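Local atomic coordinates of molinate hydrolase (Gulosibacter molinativorax, PDB entry 4UB9), a protein that hydrolyses the thiocarbamate herbicide molinate and is a zinc-binding member of the amidohydrolase family. Residues D202-D205 with A206-E209; V210-G213 with R214-T218; T218-P221 with A222-R225; R225-I228 with R229-L232. One frame throughout, in Å; residues are numbered along the deposited sequence.

Interaction 1 (D202-D205 with A206-E209)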
loop_
_atom_site.group_PDB
_atom_site.type_symbol
_atom_site.label_atom_id
_atom_site.label_comp_id
_atom_site.label_asym_id
_atom_site.label_seq_id
_atom_site.Cartn_x
_atom_site.Cartn_y
_atom_site.Cartn_z
ATOM N N ASP A 202 -17.794 2.873 8.555
ATOM C CA ASP A 202 -19.058 2.110 8.528
ATOM C C ASP A 202 -20.256 3.018 8.558
ATOM O O ASP A 202 -21.271 2.788 7.909
ATOM C CB ASP A 202 -19.146 1.097 9.705
ATOM C CG ASP A 202 -18.225 -0.081 9.535
ATOM O OD1 ASP A 202 -17.665 -0.303 8.437
ATOM O OD2 ASP A 202 -17.999 -0.806 10.520
ATOM N N ARG A 203 -20.171 4.047 9.361
ATOM C CA ARG A 203 -21.313 4.983 9.477
ATOM C C ARG A 203 -21.561 5.699 8.140
ATOM O O ARG A 203 -22.690 5.908 7.733
ATOM C CB ARG A 203 -21.063 5.987 10.619
ATOM C CG ARG A 203 -22.201 6.994 10.811
ATOM C CD ARG A 203 -22.107 7.705 12.120
ATOM N NE ARG A 203 -21.029 8.702 12.157
ATOM C CZ ARG A 203 -19.916 8.628 12.894
ATOM N NH1 ARG A 203 -19.610 7.548 13.603
ATOM N NH2 ARG A 203 -19.050 9.638 12.885
ATOM N N MET A 204 -20.481 6.025 7.447
ATOM C CA MET A 204 -20.592 6.694 6.151
ATOM C C MET A 204 -21.088 5.744 5.083
ATOM O O MET A 204 -21.984 6.083 4.296
ATOM C CB MET A 204 -19.251 7.280 5.702
ATOM C CG MET A 204 -18.736 8.421 6.562
ATOM S SD MET A 204 -19.799 9.888 6.570
ATOM C CE MET A 204 -20.779 9.640 8.043
ATOM N N ASP A 205 -20.512 4.555 5.028
ATOM C CA ASP A 205 -21.031 3.562 4.076
ATOM C C ASP A 205 -22.537 3.320 4.278
ATOM O O ASP A 205 -23.295 3.191 3.308
ATOM C CB ASP A 205 -20.266 2.246 4.183
ATOM C CG ASP A 205 -18.884 2.338 3.482
ATOM O OD1 ASP A 205 -18.672 3.322 2.722
ATOM O OD2 ASP A 205 -18.032 1.434 3.665
ATOM N N ALA A 206 -22.973 3.233 5.532
ATOM C CA ALA A 206 -24.408 2.944 5.804
ATOM C C ALA A 206 -25.322 4.062 5.344
ATOM O O ALA A 206 -26.392 3.814 4.796
ATOM C CB ALA A 206 -24.628 2.672 7.266
ATOM N N MET A 207 -24.897 5.302 5.479
ATOM C CA MET A 207 -25.785 6.390 5.013
ATOM C C MET A 207 -25.857 6.518 3.472
ATOM O O MET A 207 -26.839 7.034 2.934
ATOM C CB MET A 207 -25.488 7.727 5.694
ATOM C CG MET A 207 -24.311 8.512 5.176
ATOM S SD MET A 207 -24.367 10.235 5.753
ATOM C CE MET A 207 -23.012 10.794 4.698
ATOM N N PHE A 208 -24.852 6.031 2.751
ATOM C CA PHE A 208 -24.963 5.945 1.286
ATOM C C PHE A 208 -25.684 4.685 0.786
ATOM O O PHE A 208 -26.498 4.743 -0.136
ATOM C CB PHE A 208 -23.581 6.054 0.617
ATOM C CG PHE A 208 -23.055 7.448 0.602
ATOM C CD1 PHE A 208 -23.435 8.338 -0.390
ATOM C CD2 PHE A 208 -22.243 7.898 1.620
ATOM C CE1 PHE A 208 -22.959 9.639 -0.391
ATOM C CE2 PHE A 208 -21.773 9.187 1.632
ATOM C CZ PHE A 208 -22.120 10.064 0.626
ATOM N N GLU A 209 -25.329 3.540 1.362
ATOM C CA GLU A 209 -25.831 2.240 0.865
ATOM C C GLU A 209 -27.291 2.004 1.204
ATOM O O GLU A 209 -28.043 1.445 0.410
ATOM C CB GLU A 209 -25.018 1.097 1.431
ATOM C CG GLU A 209 -23.592 0.987 0.899
ATOM C CD GLU A 209 -22.816 -0.145 1.560
ATOM O OE1 GLU A 209 -23.403 -0.886 2.357
ATOM O OE2 GLU A 209 -21.608 -0.301 1.301
HETATM O O HOH W 1 -19.458 -1.151 3.837
#

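Interaction 2 (V210-G213 with R214-T218)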
loop_
_atom_site.group_PDB
_atom_site.type_symbol
_atom_site.label_atom_id
_atom_site.label_comp_id
_atom_site.label_asym_id
_atom_site.label_seq_id
_atom_site.Cartn_x
_atom_site.Cartn_y
_atom_site.Cartn_z
ATOM N N VAL A 210 -27.667 2.442 2.404
ATOM C CA VAL A 210 -28.992 2.175 3.000
ATOM C C VAL A 210 -29.471 0.761 2.698
ATOM O O VAL A 210 -30.559 0.550 2.188
ATOM C CB VAL A 210 -30.066 3.209 2.610
ATOM C CG1 VAL A 210 -29.729 4.538 3.254
ATOM C CG2 VAL A 210 -30.126 3.406 1.121
ATOM N N GLY A 211 -28.638 -0.206 3.068
ATOM C CA GLY A 211 -28.963 -1.620 2.918
ATOM C C GLY A 211 -28.911 -2.139 1.492
ATOM O O GLY A 211 -29.223 -3.296 1.257
ATOM N N MET A 212 -28.553 -1.303 0.536
ATOM C CA MET A 212 -28.637 -1.711 -0.896
ATOM C C MET A 212 -27.260 -1.835 -1.538
ATOM O O MET A 212 -27.083 -1.635 -2.741
ATOM C CB MET A 212 -29.520 -0.752 -1.682
ATOM C CG MET A 212 -30.905 -0.541 -1.057
ATOM S SD MET A 212 -31.888 -2.069 -0.886
ATOM C CE MET A 212 -32.356 -2.353 -2.579
ATOM N N GLY A 213 -26.312 -2.219 -0.710
ATOM C CA GLY A 213 -24.924 -2.390 -1.110
ATOM C C GLY A 213 -24.544 -3.739 -1.723
ATOM O O GLY A 213 -25.405 -4.455 -2.247
ATOM N N ARG A 214 -23.246 -4.049 -1.682
ATOM C CA ARG A 214 -22.701 -5.212 -2.401
ATOM C C ARG A 214 -23.356 -6.524 -1.955
ATOM O O ARG A 214 -23.418 -7.484 -2.713
ATOM C CB ARG A 214 -21.168 -5.287 -2.277
ATOM C CG ARG A 214 -20.382 -4.147 -2.961
ATOM C CD ARG A 214 -20.560 -4.095 -4.475
ATOM N NE ARG A 214 -20.224 -5.407 -5.019
ATOM C CZ ARG A 214 -21.086 -6.305 -5.481
ATOM N NH1 ARG A 214 -22.364 -6.032 -5.645
ATOM N NH2 ARG A 214 -20.611 -7.481 -5.883
ATOM N N HIS A 215 -23.871 -6.553 -0.735
ATOM C CA HIS A 215 -24.451 -7.792 -0.186
ATOM C C HIS A 215 -25.665 -8.296 -0.974
ATOM O O HIS A 215 -25.971 -9.485 -0.969
ATOM C CB HIS A 215 -24.787 -7.669 1.297
ATOM C CG HIS A 215 -26.063 -6.949 1.563
ATOM N ND1 HIS A 215 -27.252 -7.606 1.801
ATOM C CD2 HIS A 215 -26.344 -5.628 1.628
ATOM C CE1 HIS A 215 -28.212 -6.724 1.987
ATOM N NE2 HIS A 215 -27.688 -5.518 1.881
ATOM N N LEU A 216 -26.321 -7.410 -1.678
ATOM C CA LEU A 216 -27.410 -7.813 -2.529
ATOM C C LEU A 216 -27.010 -8.887 -3.551
ATOM O O LEU A 216 -27.833 -9.693 -3.964
ATOM C CB LEU A 216 -27.999 -6.614 -3.305
ATOM C CG LEU A 216 -28.728 -5.593 -2.466
ATOM C CD1 LEU A 216 -29.214 -4.518 -3.389
ATOM C CD2 LEU A 216 -29.908 -6.173 -1.691
ATOM N N SER A 217 -25.772 -8.848 -4.007
ATOM C CA SER A 217 -25.293 -9.810 -4.986
ATOM C C SER A 217 -25.198 -11.232 -4.436
ATOM O O SER A 217 -25.032 -12.166 -5.203
ATOM C CB SER A 217 -23.898 -9.423 -5.506
ATOM O OG SER A 217 -23.922 -8.294 -6.376
ATOM N N THR A 218 -25.261 -11.378 -3.120
ATOM C CA THR A 218 -25.180 -12.676 -2.470
ATOM C C THR A 218 -26.538 -13.393 -2.325
ATOM O O THR A 218 -26.563 -14.587 -1.958
ATOM C CB THR A 218 -24.581 -12.634 -1.067
ATOM O OG1 THR A 218 -25.461 -11.953 -0.180
ATOM C CG2 THR A 218 -23.246 -11.945 -1.071
#

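Interaction 3 (T218-P221 with A222-R225)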
loop_
_atom_site.group_PDB
_atom_site.type_symbol
_atom_site.label_atom_id
_atom_site.label_comp_id
_atom_site.label_asym_id
_atom_site.label_seq_id
_atom_site.Cartn_x
_atom_site.Cartn_y
_atom_site.Cartn_z
ATOM N N THR A 218 -25.261 -11.378 -3.120
ATOM C CA THR A 218 -25.180 -12.676 -2.470
ATOM C C THR A 218 -26.538 -13.393 -2.325
ATOM O O THR A 218 -26.563 -14.587 -1.958
ATOM C CB THR A 218 -24.581 -12.634 -1.067
ATOM O OG1 THR A 218 -25.461 -11.953 -0.180
ATOM C CG2 THR A 218 -23.246 -11.945 -1.071
ATOM N N LEU A 219 -27.616 -12.682 -2.608
ATOM C CA LEU A 219 -28.959 -13.126 -2.229
ATOM C C LEU A 219 -29.711 -13.755 -3.345
ATOM O O LEU A 219 -29.422 -13.495 -4.511
ATOM C CB LEU A 219 -29.800 -11.957 -1.739
ATOM C CG LEU A 219 -29.286 -11.208 -0.496
ATOM C CD1 LEU A 219 -30.212 -10.040 -0.185
ATOM C CD2 LEU A 219 -29.152 -12.115 0.711
ATOM N N PRO A 220 -30.694 -14.615 -3.004
ATOM C CA PRO A 220 -31.561 -15.187 -4.033
ATOM C C PRO A 220 -32.674 -14.206 -4.354
ATOM O O PRO A 220 -32.958 -13.325 -3.554
ATOM C CB PRO A 220 -32.092 -16.460 -3.381
ATOM C CG PRO A 220 -32.068 -16.179 -1.926
ATOM C CD PRO A 220 -30.959 -15.190 -1.679
ATOM N N PRO A 221 -33.310 -14.365 -5.505
ATOM C CA PRO A 221 -34.293 -13.434 -6.026
ATOM C C PRO A 221 -35.429 -13.135 -5.078
ATOM O O PRO A 221 -35.874 -11.989 -4.958
ATOM C CB PRO A 221 -34.850 -14.158 -7.258
ATOM C CG PRO A 221 -33.817 -15.114 -7.661
ATOM C CD PRO A 221 -33.034 -15.473 -6.435
ATOM N N ALA A 222 -35.910 -14.168 -4.424
ATOM C CA ALA A 222 -37.013 -14.022 -3.503
ATOM C C ALA A 222 -36.665 -13.117 -2.313
ATOM O O ALA A 222 -37.537 -12.467 -1.743
ATOM C CB ALA A 222 -37.455 -15.392 -2.992
ATOM N N GLU A 223 -35.405 -13.104 -1.910
ATOM C CA GLU A 223 -34.995 -12.233 -0.819
ATOM C C GLU A 223 -34.689 -10.813 -1.294
ATOM O O GLU A 223 -34.729 -9.872 -0.505
ATOM C CB GLU A 223 -33.801 -12.804 -0.093
ATOM C CG GLU A 223 -34.186 -13.944 0.808
ATOM C CD GLU A 223 -32.989 -14.595 1.495
ATOM O OE1 GLU A 223 -32.044 -13.883 1.915
ATOM O OE2 GLU A 223 -33.006 -15.840 1.637
ATOM N N VAL A 224 -34.308 -10.682 -2.555
ATOM C CA VAL A 224 -34.004 -9.361 -3.108
ATOM C C VAL A 224 -35.278 -8.546 -3.283
ATOM O O VAL A 224 -35.298 -7.341 -3.053
ATOM C CB VAL A 224 -33.330 -9.481 -4.457
ATOM C CG1 VAL A 224 -33.225 -8.129 -5.132
ATOM C CG2 VAL A 224 -31.945 -10.077 -4.297
ATOM N N ARG A 225 -36.351 -9.232 -3.661
ATOM C CA ARG A 225 -37.607 -8.568 -4.003
ATOM C C ARG A 225 -38.114 -7.633 -2.921
ATOM O O ARG A 225 -38.345 -6.470 -3.189
ATOM C CB ARG A 225 -38.709 -9.565 -4.362
ATOM C CG ARG A 225 -39.946 -8.883 -4.943
ATOM C CD ARG A 225 -41.001 -9.863 -5.426
ATOM N NE ARG A 225 -40.584 -10.595 -6.632
ATOM C CZ ARG A 225 -40.602 -10.130 -7.875
ATOM N NH1 ARG A 225 -40.995 -8.922 -8.142
ATOM N NH2 ARG A 225 -40.206 -10.902 -8.871
#

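Interaction 4 (R225-I228 with R229-L232)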
loop_
_atom_site.group_PDB
_atom_site.type_symbol
_atom_site.label_atom_id
_atom_site.label_comp_id
_atom_site.label_asym_id
_atom_site.label_seq_id
_atom_site.Cartn_x
_atom_site.Cartn_y
_atom_site.Cartn_z
ATOM N N ARG A 225 -36.351 -9.232 -3.661
ATOM C CA ARG A 225 -37.607 -8.568 -4.003
ATOM C C ARG A 225 -38.114 -7.633 -2.921
ATOM O O ARG A 225 -38.345 -6.470 -3.189
ATOM C CB ARG A 225 -38.709 -9.565 -4.362
ATOM C CG ARG A 225 -39.946 -8.883 -4.943
ATOM C CD ARG A 225 -41.001 -9.863 -5.426
ATOM N NE ARG A 225 -40.584 -10.595 -6.632
ATOM C CZ ARG A 225 -40.602 -10.130 -7.875
ATOM N NH1 ARG A 225 -40.995 -8.922 -8.142
ATOM N NH2 ARG A 225 -40.206 -10.902 -8.871
ATOM N N PRO A 226 -38.287 -8.121 -1.696
ATOM C CA PRO A 226 -38.804 -7.176 -0.712
ATOM C C PRO A 226 -37.867 -6.022 -0.397
ATOM O O PRO A 226 -38.311 -4.939 -0.002
ATOM C CB PRO A 226 -39.008 -8.050 0.557
ATOM C CG PRO A 226 -38.232 -9.305 0.312
ATOM C CD PRO A 226 -38.234 -9.497 -1.180
ATOM N N LEU A 227 -36.566 -6.265 -0.514
ATOM C CA LEU A 227 -35.564 -5.219 -0.181
ATOM C C LEU A 227 -35.638 -4.053 -1.162
ATOM O O LEU A 227 -35.721 -2.893 -0.754
ATOM C CB LEU A 227 -34.169 -5.779 -0.148
ATOM C CG LEU A 227 -33.933 -6.804 0.978
ATOM C CD1 LEU A 227 -32.520 -7.376 0.866
ATOM C CD2 LEU A 227 -34.122 -6.206 2.358
ATOM N N ILE A 228 -35.676 -4.377 -2.446
ATOM C CA ILE A 228 -35.825 -3.340 -3.469
ATOM C C ILE A 228 -37.179 -2.651 -3.395
ATOM O O ILE A 228 -37.283 -1.436 -3.516
ATOM C CB ILE A 228 -35.580 -3.819 -4.899
ATOM C CG1 ILE A 228 -35.731 -2.659 -5.884
ATOM C CG2 ILE A 228 -36.539 -4.934 -5.309
ATOM C CD1 ILE A 228 -34.683 -1.579 -5.731
ATOM N N ARG A 229 -38.228 -3.410 -3.134
ATOM C CA ARG A 229 -39.538 -2.811 -2.984
ATOM C C ARG A 229 -39.601 -1.828 -1.832
ATOM O O ARG A 229 -40.103 -0.719 -1.958
ATOM C CB ARG A 229 -40.598 -3.868 -2.774
ATOM C CG ARG A 229 -41.958 -3.235 -2.699
ATOM C CD ARG A 229 -43.000 -4.293 -2.969
ATOM N NE ARG A 229 -44.314 -3.697 -3.051
ATOM C CZ ARG A 229 -45.437 -4.376 -3.245
ATOM N NH1 ARG A 229 -45.415 -5.700 -3.405
ATOM N NH2 ARG A 229 -46.594 -3.718 -3.294
ATOM N N GLU A 230 -39.086 -2.250 -0.705
ATOM C CA GLU A 230 -39.028 -1.388 0.470
ATOM C C GLU A 230 -38.206 -0.098 0.232
ATOM O O GLU A 230 -38.584 1.006 0.682
ATOM C CB GLU A 230 -38.436 -2.191 1.626
ATOM C CG GLU A 230 -37.968 -1.359 2.812
ATOM C CD GLU A 230 -37.257 -2.188 3.878
ATOM O OE1 GLU A 230 -36.399 -3.061 3.561
ATOM O OE2 GLU A 230 -37.561 -1.954 5.064
ATOM N N TYR A 231 -37.074 -0.281 -0.446
ATOM C CA TYR A 231 -36.210 0.837 -0.805
ATOM C C TYR A 231 -36.993 1.860 -1.624
ATOM O O TYR A 231 -37.029 3.013 -1.298
ATOM C CB TYR A 231 -34.989 0.366 -1.600
ATOM C CG TYR A 231 -34.156 1.535 -2.057
ATOM C CD1 TYR A 231 -33.326 2.220 -1.154
ATOM C CD2 TYR A 231 -34.241 2.011 -3.356
ATOM C CE1 TYR A 231 -32.576 3.290 -1.566
ATOM C CE2 TYR A 231 -33.492 3.081 -3.784
ATOM C CZ TYR A 231 -32.676 3.729 -2.884
ATOM O OH TYR A 231 -31.925 4.818 -3.271
ATOM N N LEU A 232 -37.670 1.382 -2.661
ATOM C CA LEU A 232 -38.447 2.241 -3.522
ATOM C C LEU A 232 -39.538 2.960 -2.738
ATOM O O LEU A 232 -39.858 4.099 -3.025
ATOM C CB LEU A 232 -39.043 1.468 -4.696
ATOM C CG LEU A 232 -37.978 0.945 -5.669
ATOM C CD1 LEU A 232 -38.565 -0.050 -6.645
ATOM C CD2 LEU A 232 -37.327 2.063 -6.456
HETATM O O HOH W 2 -34.479 -2.657 1.586
#

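Interaction 1 (D202-D205 with A206-E209)
Asp202 starts the last two turns of helix 198-209 by giving its carbonyl O to Ala206 N, 3.0 Å away, while its carboxylate points off the helix to Arg193. Arg203 repeats the i to i+4 pattern, its O accepting from Met207 N; its guanidinium leaves the contact for a salt bridge with Glu119 and a second one with Asp380 of a neighbouring subunit. Met204 is the apolar residue among 202-205. Its chain, bent at the second and third torsions, runs side by side with that of Met207, and Met204 SD reaches Met207 CE at 3.8 Å. Met204 O accepts from Phe208 N and also meets the ring, with Phe208 CD2 only 3.2 Å from this oxygen, which lies at the ring's edge, near its plane. Asp205 O takes the straightest bond of the turn, from Glu209 N at 2.8 Å (162° at the hydrogen). One water donates to Asp205 OD2 at 3.0 Å and, weakly, to Glu209 OE2. These two carboxylate oxygens stand 4.6 Å apart. Their mutual repulsion is probably eased by Arg193, which forms a salt bridge with Asp205, by Gly179 N, which bonds to Glu209, and by the shared water.

Interaction 2 (V210-G213 with R214-T218)
A local turn, closed by His215 on Gly211 and by Leu216 on Met212, forms the link between helix 198-209 and helix 221-232 of the amidohydrolase barrel. His215 NE2 donates to Gly211 O at 2.8 Å, approaching from above the carbonyl plane (52° out of it). A first torsion of 79° sets the imidazole between backbone N and carbonyl carbon and swings it back over the turn. Gly211 has positive phi, readily adopted without a side chain. The short 3-10 segment opens with Leu216 N bonding to Gly213 O at 3.1 Å and ends with Thr218 N and Thr218 OG1 both donating to His215 O. Leu216 CD1 meets Met212 CE at 3.9 Å and lies 3.6 Å from Met212 O. Were Leu216 cut back to an alanine, the methyl end of Met212 would probably lose this partner and a gap would open toward Leu227 and Ile175. Arg214 NH1 bonds Ser217 OG at 2.8 Å in the guanidinium plane and also bonds Gly176 O; the guanidinium makes a cation-pi contact with Tyr257 of a second neighbouring subunit. Met212 and Leu216 rest on Ile175 of strand 174-175 and on helix 221-232, where Met212 meets Ile228 and Leu216 meets Leu227.

Interaction 3 (T218-P221 with A222-R225)
One face of the Glu223 carboxylate rests against the CG and CD atoms of Pro220, with Pro220 CG 3.7 Å from Glu223 OE2 and Pro220 CD 3.8 Å from Glu223 CD, the two planes steeply inclined. Leu219 comes to the same group from the OE1 end, its CD2 standing 3.6 Å from Glu223 OE1, and the two side chains cross at about a right angle. The motif is the N-terminus of helix 221-232, with Pro220 as the N-cap residue. Pro221 takes the first helical position, where lacking an N-H costs nothing because no earlier helix carbonyl is there to receive it. The first torsion of Glu223 (chi1 -76°) sets CG beside the backbone N, and the extended chain beyond it carries the carboxylate back to Pro220. Pro220 O carries the start of the helix: Glu223 N reaches it at 3.0 Å from well above the carbonyl plane, and Val224 N lies in that plane. Arg225 N continues the helix, bonding to Pro221 O at 3.1 Å, while its guanidinium goes to Glu271 and Asp270. Pro221 packs on Arg263 and Val264 of helix 262-275, and both prolines touch the neighbouring subunit that Arg214 also meets, Pro220 on its Leu286 and Pro221 on its Glu287. Val224 CG2 fits between the cap and the preceding loop, 3.5 Å from Pro220 O and 3.8 Å from Leu219 CB.

Interaction 4 (R225-I228 with R229-L232)
Ile228 and Leu232, one turn apart on helix 221-232, cross obliquely, Ile228 CG1 meeting Leu232 CD1 at 3.9 Å. The branch of Leu232 also folds back on the backbone, with its CG 3.3 Å from Ile228 O. Ile228 CG1 is set anti to the backbone N (chi1 -179°), and the next torsion turns CD1 aside to lie 4.3 Å from Tyr231 CD2. On another flank a water donates to Leu227 O at 2.7 Å and to Glu230 OE1 at 2.8 Å. Four i to i+4 bonds hold these side chains in step; Arg229 N to Arg225 O and Leu232 N to Ile228 O are the straightest, the latter at 167°. Pro226 has no N-H for the turn before it, and the helix is kinked there, yet its O still accepts from Glu230 N at 2.9 Å. Further out, Ile228 packs on Leu268 and Glu271 of helix 262-275 and on Ile175 of strand 174-175. Tyr231 OH is fixed by hydrogen bonds with Ala171 O and Thr173 N. With an alanine in place of Ile228, Leu232 CD1 would probably lose an apolar neighbour and a gap would open against Leu268 and Ile175. Leu227 O holds two donors, the water and Tyr231 N, and the water ties the outer carboxylate of Glu230 to the helix backbone without a direct bond between them.

Overall arrangement
The four contacts follow one another along residues 202-232: helix 198-209, a looping turn, and helix 221-232, all on the same side of the chain's centre. Interactions 1 and 2 adjoin in sequence, their centres about 12 Å apart. Interaction 2 shares Thr218 with interaction 3, which in turn shares Arg225 with interaction 4. The chain folds back, so interaction 2 also packs on interaction 4, with Val210 CG2 3.6 Å from Tyr231 CE1; Leu219 CD1 of interaction 3 meets Leu227 CD1 at 3.7 Å. The side chain of Arg214 lies about 10 Å from that of the zinc ligand His282, and those of Arg214 and Phe208 are each about 13 Å from a zinc ion.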